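Local coordinates for beta-mannosidase (Trichoderma harzianum, PDB 4CVU), which probably hydrolyses terminal, non-reducing beta-linked mannose residues in beta-mannosides, at residues W606-D611 with I711-T716; T621-N626 with N640-Q645; A744-T749 with N847-V852; A750-I755 with I803-I808. All blocks are in the same frame, centred on the assembly; numbering follows the deposited sequence. Where two conformers were deposited one is given.

Contact 1 (W606-D611 with I711-T716); sequences WQQAVD and IWQAPT. With CD (cadmium ion), chain N.
Beside what is probably the catalytic barrel of the enzyme, residues of helix 603-609 rest on the loop that follows strand 702-705, with Trp606, Gln608 and Ala609 meeting Gln713, Ala714 and Pro715. The six-membered part of the Trp606 indole carries the apolar half. Its CH2 lies 3.7 Å from Pro715 CD and 3.9 Å from Ala714 CA, and the Trp606 and Pro715 side chains cross at about a right angle. On the same benzene ring, Trp606 CZ3 comes 3.7 Å from Gln713 O, a carbonyl that is hydrogen-bonded to Arg625. Gln713 bends at its second torsion (chi2 88°), which brings its CD to 3.7 Å from Ala609 CB, so that the methyl packs against the amide group. From there Gln713 NE2 donates to Gln608 OE1, a straight (165°) but weak bond at 3.4 Å, with the two amide planes 81° apart. The other end of the Gln608 amide, NE2, is held by Asp723, which helps to fix how the group is turned. Beyond the helix, Asp611 binds a cadmium ion through OD2 at 2.4 Å and OD1 at 2.8 Å, together with three waters. Strand 702-705, which leads into the loop, runs parallel to strand 380-389, consistent with the (beta/alpha)8-barrel of family 2 hydrolases.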
loop_
_atom_site.group_PDB
_atom_site.type_symbol
_atom_site.label_atom_id
_atom_site.label_comp_id
_atom_site.label_asym_id
_atom_site.label_seq_id
_atom_site.Cartn_x
_atom_site.Cartn_y
_atom_site.Cartn_z
ATOM N N TRP A 606 10.389 0.889 2.047
ATOM C CA TRP A 606 9.549 -0.192 1.489
ATOM C C TRP A 606 8.075 0.161 1.608
ATOM O O TRP A 606 7.281 -0.046 0.670
ATOM C CB TRP A 606 9.718 -1.459 2.237
ATOM C CG TRP A 606 10.954 -2.199 1.756
ATOM C CD1 TRP A 606 12.054 -2.460 2.459
ATOM C CD2 TRP A 606 11.167 -2.692 0.444
ATOM N NE1 TRP A 606 12.984 -3.169 1.668
ATOM C CE2 TRP A 606 12.440 -3.315 0.421
ATOM C CE3 TRP A 606 10.399 -2.706 -0.719
ATOM C CZ2 TRP A 606 12.937 -3.922 -0.721
ATOM C CZ3 TRP A 606 10.884 -3.311 -1.840
ATOM C CH2 TRP A 606 12.161 -3.923 -1.841
ATOM N N GLN A 607 7.709 0.621 2.780
ATOM C CA GLN A 607 6.302 0.881 3.082
ATOM C C GLN A 607 5.643 1.893 2.131
ATOM O O GLN A 607 4.400 1.997 2.043
ATOM C CB GLN A 607 6.157 1.326 4.535
ATOM C CG GLN A 607 6.168 0.176 5.515
ATOM C CD GLN A 607 6.172 0.645 6.954
ATOM O OE1 GLN A 607 6.845 1.619 7.339
ATOM N NE2 GLN A 607 5.415 -0.020 7.736
ATOM N N GLN A 608 6.469 2.666 1.435
ATOM C CA GLN A 608 5.968 3.650 0.491
ATOM C C GLN A 608 5.402 2.987 -0.767
ATOM O O GLN A 608 4.537 3.546 -1.390
ATOM C CB GLN A 608 7.099 4.609 0.078
ATOM C CG GLN A 608 7.651 5.437 1.221
ATOM C CD GLN A 608 8.905 6.212 0.848
ATOM O OE1 GLN A 608 9.359 6.218 -0.306
ATOM N NE2 GLN A 608 9.461 6.892 1.829
ATOM N N ALA A 609 5.988 1.848 -1.175
ATOM C CA ALA A 609 5.800 1.293 -2.510
ATOM C C ALA A 609 5.121 -0.060 -2.549
ATOM O O ALA A 609 4.571 -0.417 -3.562
ATOM C CB ALA A 609 7.167 1.193 -3.214
ATOM N N VAL A 610 5.131 -0.806 -1.450
ATOM C CA VAL A 610 4.707 -2.200 -1.425
ATOM C C VAL A 610 3.609 -2.479 -0.392
ATOM O O VAL A 610 3.628 -1.898 0.684
ATOM C CB VAL A 610 5.952 -3.067 -1.130
ATOM C CG1 VAL A 610 5.580 -4.427 -0.619
ATOM C CG2 VAL A 610 6.796 -3.204 -2.383
ATOM N N ASP A 611 2.711 -3.425 -0.694
ATOM C CA ASP A 611 1.640 -3.804 0.243
ATOM C C ASP A 611 2.166 -4.320 1.560
ATOM O O ASP A 611 3.238 -4.944 1.605
ATOM C CB ASP A 611 0.728 -4.872 -0.349
ATOM C CG ASP A 611 0.039 -4.404 -1.560
ATOM O OD1 ASP A 611 0.062 -3.177 -1.773
ATOM O OD2 ASP A 611 -0.443 -5.246 -2.403
ATOM N N ILE A 711 16.699 5.433 -7.481
ATOM C CA ILE A 711 15.642 5.876 -8.390
ATOM C C ILE A 711 14.239 5.411 -7.973
ATOM O O ILE A 711 13.235 5.958 -8.444
ATOM C CB ILE A 711 15.952 5.365 -9.817
ATOM C CG1 ILE A 711 15.312 6.238 -10.845
ATOM C CG2 ILE A 711 15.531 3.935 -10.001
ATOM C CD1 ILE A 711 15.692 5.877 -12.282
ATOM N N TRP A 712 14.179 4.421 -7.076
ATOM C CA TRP A 712 12.924 3.896 -6.531
ATOM C C TRP A 712 13.217 3.013 -5.301
ATOM O O TRP A 712 14.370 2.849 -4.908
ATOM C CB TRP A 712 12.099 3.149 -7.614
ATOM C CG TRP A 712 12.606 1.814 -8.051
ATOM C CD1 TRP A 712 13.879 1.371 -8.044
ATOM C CD2 TRP A 712 11.811 0.743 -8.586
ATOM N NE1 TRP A 712 13.939 0.093 -8.537
ATOM C CE2 TRP A 712 12.679 -0.314 -8.875
ATOM C CE3 TRP A 712 10.453 0.578 -8.834
ATOM C CZ2 TRP A 712 12.231 -1.539 -9.407
ATOM C CZ3 TRP A 712 10.003 -0.659 -9.360
ATOM C CH2 TRP A 712 10.910 -1.691 -9.640
ATOM N N GLN A 713 12.191 2.374 -4.763
ATOM C CA GLN A 713 12.291 1.631 -3.503
ATOM C C GLN A 713 12.651 0.169 -3.756
ATOM O O GLN A 713 11.808 -0.620 -4.164
ATOM C CB GLN A 713 10.976 1.761 -2.742
ATOM C CG GLN A 713 10.571 3.189 -2.529
ATOM C CD GLN A 713 9.784 3.721 -3.647
ATOM O OE1 GLN A 713 9.883 3.233 -4.790
ATOM N NE2 GLN A 713 8.954 4.719 -3.353
ATOM N N ALA A 714 13.903 -0.197 -3.505
ATOM C CA ALA A 714 14.359 -1.479 -3.939
ATOM C C ALA A 714 15.728 -1.748 -3.374
ATOM O O ALA A 714 16.440 -0.828 -3.010
ATOM C CB ALA A 714 14.417 -1.501 -5.486
ATOM N N PRO A 715 16.116 -3.013 -3.281
ATOM C CA PRO A 715 17.471 -3.270 -2.776
ATOM C C PRO A 715 18.513 -2.891 -3.806
ATOM O O PRO A 715 18.470 -3.384 -4.931
ATOM C CB PRO A 715 17.474 -4.753 -2.483
ATOM C CG PRO A 715 16.399 -5.321 -3.268
ATOM C CD PRO A 715 15.392 -4.250 -3.581
ATOM N N THR A 716 19.412 -1.974 -3.441
ATOM C CA THR A 716 20.487 -1.532 -4.353
ATOM C C THR A 716 21.799 -1.157 -3.663
ATOM O O THR A 716 21.982 -1.303 -2.449
ATOM C CB THR A 716 20.066 -0.244 -5.100
ATOM O OG1 THR A 716 20.281 0.852 -4.204
ATOM C CG2 THR A 716 18.554 -0.260 -5.617
HETATM CD CD CD N . -1.939 -3.825 -3.567
HETATM O O HOH W 1 -3.117 -5.149 -5.587
HETATM O O HOH W 2 -2.762 -1.769 -3.654
HETATM O O HOH W 3 0.004 -3.510 -5.319
#

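Contact 2 (T621-N626 with N640-Q645); sequences TVILRN and NSTLGQ. With NAG (2-acetamido-2-deoxy-beta-D-glucopyranose), chain L.
Ser641 OG is gripped twice: it donates to Asn626 O at 2.7 Å, nearly along the C=O axis, and accepts from a water 2.9 Å away. That water also donates to Leu624 O at 2.7 Å, tying helix 620-625 to the serine. A second bond runs from Asn626 ND2 to Gln645 OE1 (2.9 Å, N-H...O 161°), close to the asparagine amide plane and on a lone pair of the glutamine oxygen. Asn626 CG, anti to the backbone N (chi1 -172°), lies 3.7 Å from Gln645 OE1. Asn626 OD1 accepts from His628 N and Gln645 NE2 binds Asn618, which would hold both amides in their flips. Ile623 packs alongside, CG2 3.7 Å from Ser641 CB and CG1 3.9 Å from Gln645 CG. An alanine in place of Gln645 would probably leave Asn626 ND2 without this acceptor and open a gap beside Ile623 CG1. The helical segments cross at 97° with axes 8.6 Å apart, helix 620-625 lying between helix 638-655, which bears the glycan on Asn640, and helix 603-609.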
loop_
_atom_site.group_PDB
_atom_site.type_symbol
_atom_site.label_atom_id
_atom_site.label_comp_id
_atom_site.label_asym_id
_atom_site.label_seq_id
_atom_site.Cartn_x
_atom_site.Cartn_y
_atom_site.Cartn_z
ATOM N N THR A 621 6.981 -9.781 -4.341
ATOM C CA THR A 621 7.149 -8.415 -4.793
ATOM C C THR A 621 8.526 -7.807 -4.463
ATOM O O THR A 621 9.081 -7.087 -5.276
ATOM C CB THR A 621 6.059 -7.510 -4.204
ATOM O OG1 THR A 621 4.799 -7.964 -4.678
ATOM C CG2 THR A 621 6.291 -6.113 -4.650
ATOM N N VAL A 622 9.079 -8.088 -3.288
ATOM C CA VAL A 622 10.373 -7.522 -2.900
ATOM C C VAL A 622 11.486 -8.136 -3.788
ATOM O O VAL A 622 12.399 -7.432 -4.260
ATOM C CB VAL A 622 10.646 -7.750 -1.393
ATOM C CG1 VAL A 622 12.113 -7.639 -1.052
ATOM C CG2 VAL A 622 9.808 -6.799 -0.527
ATOM N N ILE A 623 11.395 -9.446 -4.021
ATOM C CA ILE A 623 12.358 -10.126 -4.896
ATOM C C ILE A 623 12.299 -9.541 -6.298
ATOM O O ILE A 623 13.347 -9.211 -6.890
ATOM C CB ILE A 623 12.089 -11.633 -4.986
ATOM C CG1 ILE A 623 12.489 -12.326 -3.695
ATOM C CG2 ILE A 623 12.833 -12.250 -6.169
ATOM C CD1 ILE A 623 11.807 -13.675 -3.531
ATOM N N LEU A 624 11.080 -9.374 -6.823
ATOM C CA LEU A 624 10.922 -8.885 -8.211
ATOM C C LEU A 624 11.405 -7.446 -8.392
ATOM O O LEU A 624 11.654 -7.018 -9.505
ATOM C CB LEU A 624 9.483 -9.054 -8.726
ATOM C CG LEU A 624 9.144 -10.513 -9.119
ATOM C CD1 LEU A 624 7.688 -10.697 -9.521
ATOM C CD2 LEU A 624 10.072 -10.984 -10.236
ATOM N N ARG A 625 11.541 -6.709 -7.295
ATOM C CA ARG A 625 12.062 -5.342 -7.351
ATOM C C ARG A 625 13.573 -5.297 -7.190
ATOM O O ARG A 625 14.198 -4.245 -7.397
ATOM C CB ARG A 625 11.375 -4.486 -6.319
ATOM C CG ARG A 625 9.922 -4.197 -6.675
ATOM C CD ARG A 625 9.198 -3.594 -5.501
ATOM N NE ARG A 625 9.594 -2.190 -5.319
ATOM C CZ ARG A 625 8.929 -1.138 -5.822
ATOM N NH1 ARG A 625 7.845 -1.289 -6.565
ATOM N NH2 ARG A 625 9.392 0.089 -5.636
ATOM N N ASN A 626 14.182 -6.416 -6.881
ATOM C CA ASN A 626 15.646 -6.493 -6.856
ATOM C C ASN A 626 16.098 -6.776 -8.281
ATOM O O ASN A 626 15.854 -7.895 -8.795
ATOM C CB ASN A 626 16.120 -7.606 -5.947
ATOM C CG ASN A 626 17.626 -7.582 -5.746
ATOM O OD1 ASN A 626 18.378 -6.912 -6.491
ATOM N ND2 ASN A 626 18.058 -8.199 -4.684
ATOM N N ASN A 640 17.103 -14.796 -11.326
ATOM C CA ASN A 640 18.162 -13.795 -11.369
ATOM C C ASN A 640 18.083 -12.801 -10.227
ATOM O O ASN A 640 19.117 -12.409 -9.664
ATOM C CB ASN A 640 18.118 -13.034 -12.703
ATOM C CG ASN A 640 18.637 -13.870 -13.861
ATOM O OD1 ASN A 640 18.834 -15.068 -13.729
ATOM N ND2 ASN A 640 18.880 -13.214 -15.000
ATOM N N SER A 641 16.869 -12.368 -9.893
ATOM C CA SER A 641 16.676 -11.491 -8.768
ATOM C C SER A 641 17.093 -12.142 -7.453
ATOM O O SER A 641 17.694 -11.485 -6.575
ATOM C CB SER A 641 15.215 -11.056 -8.720
ATOM O OG SER A 641 14.973 -10.225 -9.848
ATOM N N THR A 642 16.771 -13.432 -7.317
ATOM C CA THR A 642 17.073 -14.194 -6.123
ATOM C C THR A 642 18.595 -14.248 -5.852
ATOM O O THR A 642 19.033 -14.359 -4.706
ATOM C CB THR A 642 16.444 -15.613 -6.195
ATOM O OG1 THR A 642 15.023 -15.480 -6.060
ATOM C CG2 THR A 642 16.944 -16.536 -5.083
ATOM N N LEU A 643 19.392 -14.160 -6.903
ATOM C CA LEU A 643 20.850 -14.221 -6.738
ATOM C C LEU A 643 21.281 -13.039 -5.858
ATOM O O LEU A 643 22.208 -13.159 -5.067
ATOM C CB LEU A 643 21.560 -14.155 -8.076
ATOM C CG LEU A 643 21.328 -15.390 -8.952
ATOM C CD1 LEU A 643 21.645 -15.081 -10.397
ATOM C CD2 LEU A 643 22.192 -16.553 -8.434
ATOM N N GLY A 644 20.580 -11.910 -5.994
ATOM C CA GLY A 644 20.951 -10.734 -5.203
ATOM C C GLY A 644 20.498 -10.891 -3.786
ATOM O O GLY A 644 21.251 -10.520 -2.853
ATOM N N GLN A 645 19.225 -11.297 -3.619
ATOM C CA GLN A 645 18.685 -11.705 -2.327
ATOM C C GLN A 645 19.657 -12.604 -1.547
ATOM O O GLN A 645 19.870 -12.422 -0.327
ATOM C CB GLN A 645 17.357 -12.429 -2.488
ATOM C CG GLN A 645 16.264 -11.594 -3.114
ATOM C CD GLN A 645 15.961 -10.364 -2.304
ATOM O OE1 GLN A 645 16.352 -9.249 -2.652
ATOM N NE2 GLN A 645 15.292 -10.564 -1.201
HETATM C C1 NAG L . 19.363 -13.832 -16.214
HETATM C C2 NAG L . 20.627 -14.629 -16.055
HETATM C C3 NAG L . 21.085 -15.120 -17.418
HETATM C C4 NAG L . 19.927 -15.886 -18.064
HETATM C C5 NAG L . 18.662 -15.023 -18.083
HETATM C C6 NAG L . 17.453 -15.734 -18.679
HETATM C C7 NAG L . 22.473 -14.216 -14.478
HETATM C C8 NAG L . 23.438 -13.205 -13.899
HETATM N N2 NAG L . 21.616 -13.787 -15.406
HETATM O O3 NAG L . 22.253 -15.921 -17.234
HETATM O O4 NAG L . 20.231 -16.282 -19.396
HETATM O O5 NAG L . 18.344 -14.659 -16.756
HETATM O O6 NAG L . 17.228 -16.915 -17.951
HETATM O O7 NAG L . 22.514 -15.365 -14.059
HETATM O O HOH W 4 12.902 -8.739 -11.158
#

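Contact 3 (A744-T749 with N847-V852); sequences AFWNYT and NHFLPV. With CD (cadmium ion), chain Y.
Aromatic contact comes first: the Phe849 ring turns its edge to the face of the five-membered ring of Trp746, a T-shaped pair with centroids 5.1 Å apart and planes at 77°. With Trp746 CG anti to the backbone N (chi1 -174°), Phe849 CZ stands 3.7 Å above the indole, offset toward the rim, while Tyr748 CB covers the opposite face. Among apolar contacts, Trp746 CB touches Phe849 CE1 at 3.6 Å, and Ala744 CB lies 4.1 Å from Phe849 CB. Farther out, Trp746 CH2 is 3.3 Å from Pro851 O. The polar link is one water, which accepts from Ala744 N and Asn847 ND2, each at 3.0 Å. His848 ND1 binds a cadmium ion at 2.5 Å. An alanine in place of Trp746 would probably leave the Phe849 edge without its aromatic partner and Pro851 O without its indole contact. Strands 740-747 and 841-849 belong to different antiparallel sheets; their segment axes approach to 8.2 Å at 18°, consistent with the facing sheets of an immunoglobulin-like beta-sandwich.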
loop_
_atom_site.group_PDB
_atom_site.type_symbol
_atom_site.label_atom_id
_atom_site.label_comp_id
_atom_site.label_asym_id
_atom_site.label_seq_id
_atom_site.Cartn_x
_atom_site.Cartn_y
_atom_site.Cartn_z
ATOM N N ALA A 744 41.757 1.552 11.128
ATOM C CA ALA A 744 42.225 0.258 11.636
ATOM C C ALA A 744 42.209 -0.775 10.537
ATOM O O ALA A 744 41.168 -1.041 9.968
ATOM C CB ALA A 744 41.351 -0.218 12.791
ATOM N N PHE A 745 43.364 -1.363 10.275
ATOM C CA PHE A 745 43.536 -2.390 9.245
ATOM C C PHE A 745 43.806 -3.717 9.931
ATOM O O PHE A 745 44.810 -3.856 10.651
ATOM C CB PHE A 745 44.728 -2.058 8.340
ATOM C CG PHE A 745 44.477 -0.917 7.396
ATOM C CD1 PHE A 745 44.649 0.394 7.803
ATOM C CD2 PHE A 745 44.092 -1.156 6.097
ATOM C CE1 PHE A 745 44.428 1.456 6.936
ATOM C CE2 PHE A 745 43.866 -0.106 5.214
ATOM C CZ PHE A 745 44.035 1.201 5.630
ATOM N N TRP A 746 42.934 -4.690 9.710
ATOM C CA TRP A 746 43.068 -5.981 10.376
ATOM C C TRP A 746 43.388 -7.072 9.372
ATOM O O TRP A 746 42.562 -7.417 8.530
ATOM C CB TRP A 746 41.789 -6.323 11.138
ATOM C CG TRP A 746 41.885 -7.602 11.981
ATOM C CD1 TRP A 746 43.010 -8.132 12.579
ATOM C CD2 TRP A 746 40.801 -8.466 12.333
ATOM N NE1 TRP A 746 42.687 -9.275 13.261
ATOM C CE2 TRP A 746 41.340 -9.504 13.133
ATOM C CE3 TRP A 746 39.424 -8.470 12.045
ATOM C CZ2 TRP A 746 40.543 -10.544 13.646
ATOM C CZ3 TRP A 746 38.632 -9.502 12.554
ATOM C CH2 TRP A 746 39.196 -10.525 13.344
ATOM N N ASN A 747 44.609 -7.581 9.430
ATOM C CA ASN A 747 44.946 -8.775 8.694
ATOM C C ASN A 747 44.548 -9.940 9.586
ATOM O O ASN A 747 45.227 -10.236 10.551
ATOM C CB ASN A 747 46.433 -8.793 8.346
ATOM C CG ASN A 747 46.797 -9.941 7.434
ATOM O OD1 ASN A 747 46.147 -10.990 7.453
ATOM N ND2 ASN A 747 47.830 -9.751 6.615
ATOM N N TYR A 748 43.428 -10.581 9.279
ATOM C CA TYR A 748 42.859 -11.575 10.191
ATOM C C TYR A 748 43.431 -12.976 10.025
ATOM O O TYR A 748 43.207 -13.819 10.876
ATOM C CB TYR A 748 41.325 -11.596 10.121
ATOM C CG TYR A 748 40.735 -11.734 8.727
ATOM C CD1 TYR A 748 40.731 -12.961 8.069
ATOM C CD2 TYR A 748 40.152 -10.634 8.079
ATOM C CE1 TYR A 748 40.179 -13.090 6.800
ATOM C CE2 TYR A 748 39.592 -10.752 6.820
ATOM C CZ TYR A 748 39.620 -11.973 6.176
ATOM O OH TYR A 748 39.074 -12.101 4.935
ATOM N N THR A 749 44.160 -13.236 8.943
ATOM C CA THR A 749 44.883 -14.516 8.806
ATOM C C THR A 749 46.176 -14.493 9.630
ATOM O O THR A 749 46.500 -15.476 10.309
ATOM C CB THR A 749 45.235 -14.847 7.342
ATOM O OG1 THR A 749 45.884 -13.725 6.741
ATOM C CG2 THR A 749 43.986 -15.212 6.546
ATOM N N ASN A 847 36.314 6.382 15.792
ATOM C CA ASN A 847 36.375 5.097 15.125
ATOM C C ASN A 847 36.480 4.005 16.193
ATOM O O ASN A 847 36.563 4.310 17.401
ATOM C CB ASN A 847 37.577 5.062 14.184
ATOM C CG ASN A 847 37.459 4.003 13.106
ATOM O OD1 ASN A 847 36.559 3.152 13.121
ATOM N ND2 ASN A 847 38.357 4.067 12.150
ATOM N N HIS A 848 36.428 2.747 15.770
ATOM C CA HIS A 848 36.617 1.620 16.670
ATOM C C HIS A 848 37.235 0.412 15.967
ATOM O O HIS A 848 37.176 0.298 14.741
ATOM C CB HIS A 848 35.278 1.217 17.288
ATOM C CG HIS A 848 34.482 0.282 16.437
ATOM N ND1 HIS A 848 34.051 0.612 15.179
ATOM C CD2 HIS A 848 34.089 -0.993 16.639
ATOM C CE1 HIS A 848 33.404 -0.407 14.645
ATOM N NE2 HIS A 848 33.400 -1.390 15.520
ATOM N N PHE A 849 37.793 -0.507 16.751
ATOM C CA PHE A 849 38.265 -1.777 16.232
ATOM C C PHE A 849 37.778 -2.935 17.097
ATOM O O PHE A 849 38.035 -2.983 18.312
ATOM C CB PHE A 849 39.777 -1.846 16.151
ATOM C CG PHE A 849 40.286 -3.216 15.813
ATOM C CD1 PHE A 849 40.003 -3.790 14.573
ATOM C CD2 PHE A 849 41.030 -3.945 16.715
ATOM C CE1 PHE A 849 40.473 -5.069 14.243
ATOM C CE2 PHE A 849 41.504 -5.217 16.395
ATOM C CZ PHE A 849 41.221 -5.785 15.160
ATOM N N LEU A 850 37.095 -3.864 16.458
ATOM C CA LEU A 850 36.590 -5.040 17.101
ATOM C C LEU A 850 37.433 -6.224 16.626
ATOM O O LEU A 850 37.490 -6.491 15.435
ATOM C CB LEU A 850 35.141 -5.215 16.711
ATOM C CG LEU A 850 34.277 -6.068 17.619
ATOM C CD1 LEU A 850 33.960 -5.335 18.923
ATOM C CD2 LEU A 850 33.001 -6.444 16.889
ATOM N N PRO A 851 38.099 -6.928 17.552
ATOM C CA PRO A 851 39.020 -8.035 17.229
ATOM C C PRO A 851 38.336 -9.354 16.857
ATOM O O PRO A 851 39.004 -10.349 16.603
ATOM C CB PRO A 851 39.817 -8.206 18.510
ATOM C CG PRO A 851 38.859 -7.799 19.578
ATOM C CD PRO A 851 38.022 -6.697 19.005
ATOM N N VAL A 852 37.011 -9.342 16.806
ATOM C CA VAL A 852 36.245 -10.429 16.192
ATOM C C VAL A 852 35.197 -9.821 15.259
ATOM O O VAL A 852 35.031 -8.612 15.234
ATOM C CB VAL A 852 35.550 -11.305 17.259
ATOM C CG1 VAL A 852 36.585 -12.034 18.112
ATOM C CG2 VAL A 852 34.620 -10.460 18.120
HETATM CD CD CD Y . 32.375 2.521 14.981
HETATM O O HOH W 5 38.828 1.463 10.679
HETATM O O HOH W 6 29.833 1.421 15.135
HETATM O O HOH W 7 32.359 4.857 16.501
#

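Contact 4 (A750-I755 with I803-I808); sequences ANELEI and IITANI
Glu752 reaches Asn807 because CG is anti to the backbone N (chi1 -156°) and the chain then bends (chi2 85°), which carries CD across to the neighbouring strand. The two residues form a non-hydrogen-bonded pair of an antiparallel ladder in the immunoglobulin-like domain, the strand segments running at 171°. Asn807 ND2 donates to Glu752 OE1 at 3.1 Å, a bent bond with the oxygen tilted out of the asparagine amide plane, while Asn807 OD1 is taken up by Ser810 N. Glu754 and Thr805 share this face of the sheet and lie side by side, pointing the same way. On the other face Leu753, Ile755, Ile804 and Ala806 look toward the interior of the sandwich. There Ile755 CD1 meets Ile804 CB at 3.9 Å, and Leu753 CB meets Ile808 CD1 at the same separation. Reciprocal backbone bonds hold the Leu753-Ala806 pair, Leu753 N to Ala806 O at 2.7 Å and Ala806 N to Leu753 O at 2.8 Å. Beyond the regular ladder, Ile808 N reaches Asn751 O at 3.0 Å. A classic beta bulge interrupts the register at the other end, where two residues, Ile803 and Ile804, stand opposite the single Ile755: its O receives Ile803 N at 2.9 Å and Ile804 N at 3.3 Å.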
loop_
_atom_site.group_PDB
_atom_site.type_symbol
_atom_site.label_atom_id
_atom_site.label_comp_id
_atom_site.label_asym_id
_atom_site.label_seq_id
_atom_site.Cartn_x
_atom_site.Cartn_y
_atom_site.Cartn_z
ATOM N N ALA A 750 46.903 -13.373 9.559
ATOM C CA ALA A 750 48.100 -13.138 10.382
ATOM C C ALA A 750 47.760 -12.571 11.774
ATOM O O ALA A 750 48.650 -12.374 12.609
ATOM C CB ALA A 750 49.052 -12.200 9.657
ATOM N N ASN A 751 46.483 -12.277 12.005
ATOM C CA ASN A 751 46.027 -11.700 13.265
ATOM C C ASN A 751 46.794 -10.426 13.668
ATOM O O ASN A 751 47.071 -10.194 14.848
ATOM C CB ASN A 751 46.085 -12.757 14.387
ATOM C CG ASN A 751 45.096 -12.473 15.498
ATOM O OD1 ASN A 751 44.107 -11.756 15.295
ATOM N ND2 ASN A 751 45.357 -13.020 16.684
ATOM N N GLU A 752 47.107 -9.600 12.672
ATOM C CA GLU A 752 47.869 -8.374 12.875
ATOM C C GLU A 752 46.970 -7.138 12.733
ATOM O O GLU A 752 46.202 -7.026 11.772
ATOM C CB GLU A 752 49.007 -8.320 11.848
ATOM C CG GLU A 752 50.202 -7.454 12.252
ATOM C CD GLU A 752 51.211 -8.193 13.128
ATOM O OE1 GLU A 752 50.955 -9.377 13.449
ATOM O OE2 GLU A 752 52.264 -7.598 13.501
ATOM N N LEU A 753 47.077 -6.215 13.675
ATOM C CA LEU A 753 46.393 -4.923 13.598
ATOM C C LEU A 753 47.398 -3.810 13.237
ATOM O O LEU A 753 48.514 -3.776 13.775
ATOM C CB LEU A 753 45.683 -4.603 14.921
ATOM C CG LEU A 753 45.109 -3.206 15.170
ATOM C CD1 LEU A 753 43.947 -2.879 14.251
ATOM C CD2 LEU A 753 44.688 -3.070 16.635
ATOM N N GLU A 754 46.999 -2.941 12.299
ATOM C CA GLU A 754 47.729 -1.707 11.984
ATOM C C GLU A 754 46.769 -0.551 12.080
ATOM O O GLU A 754 45.627 -0.686 11.675
ATOM C CB GLU A 754 48.307 -1.735 10.582
ATOM C CG GLU A 754 49.304 -2.868 10.373
ATOM C CD GLU A 754 49.950 -2.853 8.998
ATOM O OE1 GLU A 754 49.539 -2.064 8.134
ATOM O OE2 GLU A 754 50.889 -3.653 8.773
ATOM N N ILE A 755 47.224 0.566 12.650
ATOM C CA ILE A 755 46.463 1.808 12.618
ATOM C C ILE A 755 47.272 2.874 11.888
ATOM O O ILE A 755 48.433 3.137 12.212
ATOM C CB ILE A 755 46.064 2.302 14.013
ATOM C CG1 ILE A 755 45.229 1.219 14.694
ATOM C CG2 ILE A 755 45.231 3.572 13.885
ATOM C CD1 ILE A 755 45.267 1.272 16.176
ATOM N N ILE A 803 50.950 4.489 12.619
ATOM C CA ILE A 803 51.147 4.879 14.025
ATOM C C ILE A 803 51.145 3.708 15.014
ATOM O O ILE A 803 51.667 3.836 16.096
ATOM C CB ILE A 803 50.121 5.946 14.491
ATOM C CG1 ILE A 803 48.675 5.446 14.406
ATOM C CG2 ILE A 803 50.272 7.212 13.681
ATOM C CD1 ILE A 803 47.719 6.260 15.268
ATOM N N ILE A 804 50.542 2.582 14.642
ATOM C CA ILE A 804 50.494 1.403 15.505
ATOM C C ILE A 804 50.641 0.142 14.658
ATOM O O ILE A 804 50.061 0.033 13.579
ATOM C CB ILE A 804 49.144 1.300 16.273
ATOM C CG1 ILE A 804 49.015 2.370 17.377
ATOM C CG2 ILE A 804 48.967 -0.089 16.863
ATOM C CD1 ILE A 804 49.965 2.197 18.553
ATOM N N THR A 805 51.422 -0.802 15.145
ATOM C CA THR A 805 51.340 -2.157 14.659
ATOM C C THR A 805 51.325 -3.101 15.852
ATOM O O THR A 805 52.063 -2.880 16.813
ATOM C CB THR A 805 52.486 -2.509 13.702
ATOM O OG1 THR A 805 52.190 -3.750 13.050
ATOM C CG2 THR A 805 53.823 -2.615 14.418
ATOM N N ALA A 806 50.474 -4.134 15.797
ATOM C CA ALA A 806 50.342 -5.087 16.905
ATOM C C ALA A 806 49.799 -6.434 16.472
ATOM O O ALA A 806 48.743 -6.511 15.836
ATOM C CB ALA A 806 49.433 -4.508 17.959
ATOM N N ASN A 807 50.509 -7.501 16.824
ATOM C CA ASN A 807 49.955 -8.845 16.714
ATOM C C ASN A 807 49.022 -9.019 17.892
ATOM O O ASN A 807 49.421 -8.833 19.042
ATOM C CB ASN A 807 51.059 -9.903 16.708
ATOM C CG ASN A 807 50.527 -11.319 16.491
ATOM O OD1 ASN A 807 49.960 -11.921 17.389
ATOM N ND2 ASN A 807 50.739 -11.862 15.303
ATOM N N ILE A 808 47.774 -9.364 17.618
ATOM C CA ILE A 808 46.761 -9.447 18.670
ATOM C C ILE A 808 47.092 -10.513 19.737
ATOM O O ILE A 808 46.840 -10.287 20.911
ATOM C CB ILE A 808 45.360 -9.720 18.075
ATOM C CG1 ILE A 808 44.979 -8.639 17.062
ATOM C CG2 ILE A 808 44.302 -9.816 19.171
ATOM C CD1 ILE A 808 44.865 -7.242 17.626
#

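The four contacts form two clusters. Contacts 1 and 2 have centres 12 Å apart beside the probable barrel and meet through Arg625, which bonds to Gln713 O, makes a cation-pi contact with Trp712 and packs on Ala609; contact 2 falls in sequence between the segments of contact 1, and helices 603-609 and 620-625 are consecutive. Contacts 3 and 4 follow later, with centres 8 Å apart. Their strands 740-747 and 752-759 are neighbours in one sheet, Phe745 N lying 2.7 Å from Glu754 O, and contact 4 falls within the span of contact 3. Contact 4 thus builds one sheet, and contact 3 joins it to the facing one. Centres in different clusters lie 32 to 42 Å apart, consistent with separate domains.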